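Local coordinates for solute-binding protein (Thermoactinomyces vulgaris, PDB 2ZYO) that binds maltotetraose in its ligand pocket and probably delivers cyclo- and maltodextrins to a membrane transporter, at residues G16-L21 with P293-E298; L59-K64 with L77-H82. All blocks are in the same frame, centred on the assembly; numbering follows the deposited sequence.

In the fold
From the N terminus the chain runs through the loop of contact 1 into strand 20-25, and contact 1 closes a very long loop by meeting helix 293-302, with 271 residues between its two segments. Within that span lies the short loop of contact 2, where the start of helix 61-71 returns to strand 77-81 after 12 intervening residues; the two loops nest and do not cross. Contact 1 ties the N-terminal end to the helix that follows strand 278-287, while contact 2 joins a helix to a strand paired with 278-287. They lie about 20 Å apart, centre to centre, and Ala296 touches Leu77 between them.

Contact 1 (G16-L21 with P293-E298); sequences GKPDKL and PKYATE
Pro18 lays the edge of its ring over one face of Tyr295, its CD 3.6 Å from the centroid of the aromatic ring and 18° off the normal, a CH-pi contact. The approach is close, with CD 3.4 Å from Tyr295 CG, and Pro18 CG leans toward Tyr295 CB. Proline suits the place because its CD is polarised by the ring nitrogen and held in a rigid ring. Lys17 crosses the far end of the same ring obliquely: its CB lies 3.7 Å from Tyr295 OH. With CG anti to the backbone N (chi1 -170°), the aliphatic start of the lysine passes the phenol while its end leads away. This is where the N-terminal segment meets helix 293-302 in the type 2 periplasmic-binding-protein fold, just before strand 20-25 enters its parallel pairing with strand 50-55. Glu15 continues the join, its carboxylate accepting hydrogen bonds from the backbone N of Lys294 and Tyr295. Tyr295 replaced by an alanine would probably leave Pro18 CD without its aromatic face and open a gap beside Lys17. Further along, Leu21 points at the helix, a branched apolar residue against a small one: its CD2 is 4.3 Å from Ala296 CB, and its CD1 lies 3.9 Å from the carbonyl Tyr295 O.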
loop_
_atom_site.group_PDB
_atom_site.type_symbol
_atom_site.label_atom_id
_atom_site.label_comp_id
_atom_site.label_asym_id
_atom_site.label_seq_id
_atom_site.Cartn_x
_atom_site.Cartn_y
_atom_site.Cartn_z
ATOM N N GLY A 16 -0.547 -28.177 -22.913
ATOM C CA GLY A 16 0.259 -27.967 -24.109
ATOM C C GLY A 16 1.076 -26.698 -23.984
ATOM O O GLY A 16 0.654 -25.744 -23.324
ATOM N N LYS A 17 2.251 -26.690 -24.607
ATOM C CA LYS A 17 3.133 -25.529 -24.569
ATOM C C LYS A 17 2.504 -24.372 -25.339
ATOM O O LYS A 17 2.177 -24.522 -26.517
ATOM C CB LYS A 17 4.510 -25.867 -25.144
ATOM C CG LYS A 17 5.563 -24.785 -24.916
ATOM C CD LYS A 17 6.858 -25.085 -25.658
ATOM C CE LYS A 17 7.726 -26.082 -24.903
ATOM N NZ LYS A 17 8.968 -26.417 -25.655
ATOM N N PRO A 18 2.319 -23.219 -24.673
ATOM C CA PRO A 18 1.731 -22.073 -25.359
ATOM C C PRO A 18 2.706 -21.483 -26.367
ATOM O O PRO A 18 3.914 -21.480 -26.128
ATOM C CB PRO A 18 1.477 -21.076 -24.224
ATOM C CG PRO A 18 2.479 -21.427 -23.182
ATOM C CD PRO A 18 2.649 -22.915 -23.269
ATOM N N ASP A 19 2.187 -21.000 -27.491
ATOM C CA ASP A 19 3.018 -20.282 -28.449
ATOM C C ASP A 19 3.399 -18.931 -27.856
ATOM O O ASP A 19 4.484 -18.406 -28.120
ATOM C CB ASP A 19 2.288 -20.089 -29.783
ATOM C CG ASP A 19 1.169 -19.067 -29.699
ATOM O OD1 ASP A 19 0.148 -19.350 -29.043
ATOM O OD2 ASP A 19 1.310 -17.983 -30.298
ATOM N N LYS A 20 2.492 -18.386 -27.048
ATOM C CA LYS A 20 2.672 -17.077 -26.443
ATOM C C LYS A 20 1.924 -16.958 -25.119
ATOM O O LYS A 20 0.888 -17.597 -24.906
ATOM C CB LYS A 20 2.226 -15.967 -27.405
ATOM C CG LYS A 20 0.723 -15.777 -27.523
ATOM C CD LYS A 20 0.358 -14.690 -28.528
ATOM C CE LYS A 20 0.665 -13.299 -28.001
ATOM N NZ LYS A 20 0.053 -12.242 -28.853
ATOM N N LEU A 21 2.478 -16.143 -24.231
ATOM C CA LEU A 21 1.792 -15.723 -23.023
ATOM C C LEU A 21 1.674 -14.210 -23.083
ATOM O O LEU A 21 2.530 -13.544 -23.668
ATOM C CB LEU A 21 2.566 -16.166 -21.777
ATOM C CG LEU A 21 2.640 -17.684 -21.552
ATOM C CD1 LEU A 21 3.703 -18.033 -20.519
ATOM C CD2 LEU A 21 1.279 -18.259 -21.156
ATOM N N PRO A 293 -2.497 -22.028 -17.268
ATOM C CA PRO A 293 -2.194 -21.694 -15.872
ATOM C C PRO A 293 -0.810 -22.167 -15.403
ATOM O O PRO A 293 -0.114 -21.425 -14.708
ATOM C CB PRO A 293 -3.307 -22.401 -15.087
ATOM C CG PRO A 293 -3.818 -23.458 -16.006
ATOM C CD PRO A 293 -3.707 -22.865 -17.370
ATOM N N LYS A 294 -0.407 -23.377 -15.786
ATOM C CA LYS A 294 0.880 -23.920 -15.333
ATOM C C LYS A 294 2.073 -23.172 -15.926
ATOM O O LYS A 294 2.999 -22.804 -15.203
ATOM C CB LYS A 294 0.983 -25.422 -15.612
ATOM C CG LYS A 294 -0.004 -26.260 -14.814
ATOM C CD LYS A 294 0.160 -27.739 -15.114
ATOM C CE LYS A 294 -0.835 -28.573 -14.323
ATOM N NZ LYS A 294 -0.729 -30.025 -14.652
ATOM N N TYR A 295 2.048 -22.952 -17.239
ATOM C CA TYR A 295 3.106 -22.193 -17.901
ATOM C C TYR A 295 3.123 -20.727 -17.466
ATOM O O TYR A 295 4.195 -20.154 -17.259
ATOM C CB TYR A 295 2.980 -22.292 -19.422
ATOM C CG TYR A 295 3.627 -23.519 -20.025
ATOM C CD1 TYR A 295 2.885 -24.681 -20.262
ATOM C CD2 TYR A 295 4.977 -23.515 -20.377
ATOM C CE1 TYR A 295 3.479 -25.809 -20.831
ATOM C CE2 TYR A 295 5.578 -24.637 -20.944
ATOM C CZ TYR A 295 4.823 -25.777 -21.166
ATOM O OH TYR A 295 5.421 -26.881 -21.730
ATOM N N ALA A 296 1.941 -20.128 -17.319
ATOM C CA ALA A 296 1.848 -18.736 -16.868
ATOM C C ALA A 296 2.388 -18.565 -15.452
ATOM O O ALA A 296 2.988 -17.539 -15.137
ATOM C CB ALA A 296 0.416 -18.227 -16.961
ATOM N N THR A 297 2.184 -19.578 -14.609
ATOM C CA THR A 297 2.690 -19.560 -13.235
ATOM C C THR A 297 4.213 -19.707 -13.207
ATOM O O THR A 297 4.880 -19.140 -12.341
ATOM C CB THR A 297 2.001 -20.633 -12.364
ATOM O OG1 THR A 297 0.588 -20.400 -12.365
ATOM C CG2 THR A 297 2.503 -20.592 -10.926
ATOM N N GLU A 298 4.757 -20.460 -14.162
ATOM C CA GLU A 298 6.205 -20.532 -14.342
ATOM C C GLU A 298 6.772 -19.175 -14.763
ATOM O O GLU A 298 7.816 -18.757 -14.266
ATOM C CB GLU A 298 6.585 -21.635 -15.335
ATOM C CG GLU A 298 6.368 -23.029 -14.760
ATOM C CD GLU A 298 6.531 -24.148 -15.769
ATOM O OE1 GLU A 298 6.510 -23.883 -16.990
ATOM O OE2 GLU A 298 6.663 -25.311 -15.324
#

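Contact 2 (L59-K64 with L77-H82); sequences LKQQEK and LVTWPH
Gln61 OE1 accepts the backbone N-H of Thr79 at 2.8 Å, in a nearly straight bond of 169° at the hydrogen. The donor stands tilted 33° from the plane of the amide carbonyl. In this type 2 periplasmic-binding-protein fold the bond fastens the first turn of helix 61-71 to strand 77-81, which pairs antiparallel with strand 278-287. Glutamine fits because it brings an acceptor to the strand and a donor besides: with CG anti to the carbonyl carbon, the extended chain lets the amide span the gap, and its NE2 is bonded to Val56 O. Val78 CB packs 3.4 Å from Gln61 OE1. Thr79 starts its side chain away from the helix, and OG1 is hydrogen-bonded to Gly283 O, though CG2 still touches Gln61 NE2.

Trp80 points its broad indole at the helix, where it meets both glutamines. Gln61 CB meets it at the edge, 3.7 Å from Trp80 CE3, whereas Gln62 lies over a face: Gln62 CB stands 4.2 Å from the centroid of the six-membered ring, a CH-pi contact. The Gln62 amide, turned only 23° from the indole plane, sets OE1 over the face, offset toward the rim, 3.6 Å from Trp80 NE1 without a hydrogen bond. Leu59 crosses Pro81, whose side chain is about 6 Å from a bound glucose, at about a right angle, with Leu59 CD2 4.1 Å from Pro81 CD.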
loop_
_atom_site.group_PDB
_atom_site.type_symbol
_atom_site.label_atom_id
_atom_site.label_comp_id
_atom_site.label_asym_id
_atom_site.label_seq_id
_atom_site.Cartn_x
_atom_site.Cartn_y
_atom_site.Cartn_z
ATOM N N LEU A 59 -4.734 0.585 -12.558
ATOM C CA LEU A 59 -6.110 0.718 -12.084
ATOM C C LEU A 59 -7.165 0.572 -13.185
ATOM O O LEU A 59 -8.359 0.737 -12.930
ATOM C CB LEU A 59 -6.295 2.027 -11.302
ATOM C CG LEU A 59 -5.503 2.158 -9.993
ATOM C CD1 LEU A 59 -5.771 3.504 -9.341
ATOM C CD2 LEU A 59 -5.801 1.016 -9.015
ATOM N N LYS A 60 -6.717 0.251 -14.397
ATOM C CA LYS A 60 -7.620 -0.032 -15.513
ATOM C C LYS A 60 -7.647 -1.514 -15.881
ATOM O O LYS A 60 -8.519 -1.955 -16.634
ATOM C CB LYS A 60 -7.235 0.800 -16.737
ATOM C CG LYS A 60 -7.513 2.283 -16.575
ATOM C CD LYS A 60 -7.439 3.001 -17.906
ATOM C CE LYS A 60 -7.662 4.495 -17.739
ATOM N NZ LYS A 60 -9.053 4.821 -17.311
ATOM N N GLN A 61 -6.702 -2.277 -15.338
ATOM C CA GLN A 61 -6.536 -3.682 -15.715
ATOM C C GLN A 61 -7.706 -4.577 -15.313
ATOM O O GLN A 61 -8.101 -5.462 -16.074
ATOM C CB GLN A 61 -5.225 -4.243 -15.163
ATOM C CG GLN A 61 -3.993 -3.736 -15.893
ATOM C CD GLN A 61 -2.752 -4.566 -15.626
ATOM O OE1 GLN A 61 -2.837 -5.739 -15.256
ATOM N NE2 GLN A 61 -1.590 -3.961 -15.822
ATOM N N GLN A 62 -8.250 -4.347 -14.121
ATOM C CA GLN A 62 -9.365 -5.145 -13.622
ATOM C C GLN A 62 -10.594 -4.991 -14.525
ATOM O O GLN A 62 -11.218 -5.984 -14.912
ATOM C CB GLN A 62 -9.685 -4.780 -12.168
ATOM C CG GLN A 62 -10.370 -5.890 -11.391
ATOM C CD GLN A 62 -10.381 -5.672 -9.885
ATOM O OE1 GLN A 62 -9.486 -5.039 -9.318
ATOM N NE2 GLN A 62 -11.392 -6.221 -9.226
ATOM N N GLU A 63 -10.918 -3.746 -14.875
ATOM C CA GLU A 63 -12.021 -3.450 -15.790
ATOM C C GLU A 63 -11.777 -4.016 -17.190
ATOM O O GLU A 63 -12.692 -4.567 -17.806
ATOM C CB GLU A 63 -12.267 -1.939 -15.866
ATOM C CG GLU A 63 -12.958 -1.355 -14.640
ATOM C CD GLU A 63 -12.763 0.147 -14.508
ATOM O OE1 GLU A 63 -11.597 0.607 -14.505
ATOM O OE2 GLU A 63 -13.775 0.871 -14.392
ATOM N N LYS A 64 -10.546 -3.879 -17.685
ATOM C CA LYS A 64 -10.192 -4.370 -19.014
ATOM C C LYS A 64 -10.260 -5.893 -19.102
ATOM O O LYS A 64 -10.709 -6.436 -20.112
ATOM C CB LYS A 64 -8.808 -3.867 -19.445
ATOM C CG LYS A 64 -8.486 -4.127 -20.914
ATOM C CD LYS A 64 -7.132 -3.557 -21.302
ATOM C CE LYS A 64 -6.679 -4.048 -22.667
ATOM N NZ LYS A 64 -7.606 -3.649 -23.765
ATOM N N LEU A 77 -1.166 -12.957 -17.370
ATOM C CA LEU A 77 -0.749 -12.334 -16.118
ATOM C C LEU A 77 -1.155 -10.868 -16.085
ATOM O O LEU A 77 -0.956 -10.136 -17.055
ATOM C CB LEU A 77 0.765 -12.471 -15.909
ATOM C CG LEU A 77 1.386 -13.874 -15.849
ATOM C CD1 LEU A 77 2.855 -13.763 -15.483
ATOM C CD2 LEU A 77 0.660 -14.789 -14.866
ATOM N N VAL A 78 -1.735 -10.464 -14.957
ATOM C CA VAL A 78 -2.185 -9.092 -14.739
ATOM C C VAL A 78 -1.634 -8.580 -13.409
ATOM O O VAL A 78 -1.100 -9.356 -12.613
ATOM C CB VAL A 78 -3.733 -8.985 -14.747
ATOM C CG1 VAL A 78 -4.286 -9.270 -16.144
ATOM C CG2 VAL A 78 -4.350 -9.933 -13.718
ATOM N N THR A 79 -1.759 -7.277 -13.175
ATOM C CA THR A 79 -1.213 -6.663 -11.969
ATOM C C THR A 79 -1.988 -5.421 -11.530
ATOM O O THR A 79 -2.384 -4.603 -12.358
ATOM C CB THR A 79 0.306 -6.348 -12.128
ATOM O OG1 THR A 79 0.819 -5.788 -10.915
ATOM C CG2 THR A 79 0.569 -5.396 -13.288
ATOM N N TRP A 80 -2.212 -5.320 -10.219
ATOM C CA TRP A 80 -2.812 -4.141 -9.580
ATOM C C TRP A 80 -2.584 -4.195 -8.066
ATOM O O TRP A 80 -2.272 -5.261 -7.531
ATOM C CB TRP A 80 -4.306 -3.999 -9.914
ATOM C CG TRP A 80 -5.161 -5.209 -9.656
ATOM C CD1 TRP A 80 -5.605 -5.661 -8.445
ATOM C CD2 TRP A 80 -5.710 -6.094 -10.641
ATOM N NE1 TRP A 80 -6.384 -6.784 -8.614
ATOM C CE2 TRP A 80 -6.460 -7.073 -9.951
ATOM C CE3 TRP A 80 -5.625 -6.166 -12.037
ATOM C CZ2 TRP A 80 -7.131 -8.108 -10.613
ATOM C CZ3 TRP A 80 -6.296 -7.191 -12.694
ATOM C CH2 TRP A 80 -7.036 -8.149 -11.982
ATOM N N PRO A 81 -2.712 -3.043 -7.371
ATOM C CA PRO A 81 -2.628 -3.044 -5.905
ATOM C C PRO A 81 -3.590 -4.054 -5.268
ATOM O O PRO A 81 -4.731 -4.195 -5.718
ATOM C CB PRO A 81 -3.017 -1.610 -5.538
ATOM C CG PRO A 81 -2.605 -0.807 -6.724
ATOM C CD PRO A 81 -2.898 -1.680 -7.905
ATOM N N HIS A 82 -3.120 -4.735 -4.223
ATOM C CA HIS A 82 -3.816 -5.890 -3.644
ATOM C C HIS A 82 -5.154 -5.573 -2.975
ATOM O O HIS A 82 -5.948 -6.478 -2.732
ATOM C CB HIS A 82 -2.914 -6.596 -2.626
ATOM C CG HIS A 82 -3.001 -6.018 -1.248
ATOM N ND1 HIS A 82 -2.278 -4.911 -0.858
ATOM C CD2 HIS A 82 -3.740 -6.381 -0.173
ATOM C CE1 HIS A 82 -2.562 -4.622 0.399
ATOM N NE2 HIS A 82 -3.445 -5.501 0.839
#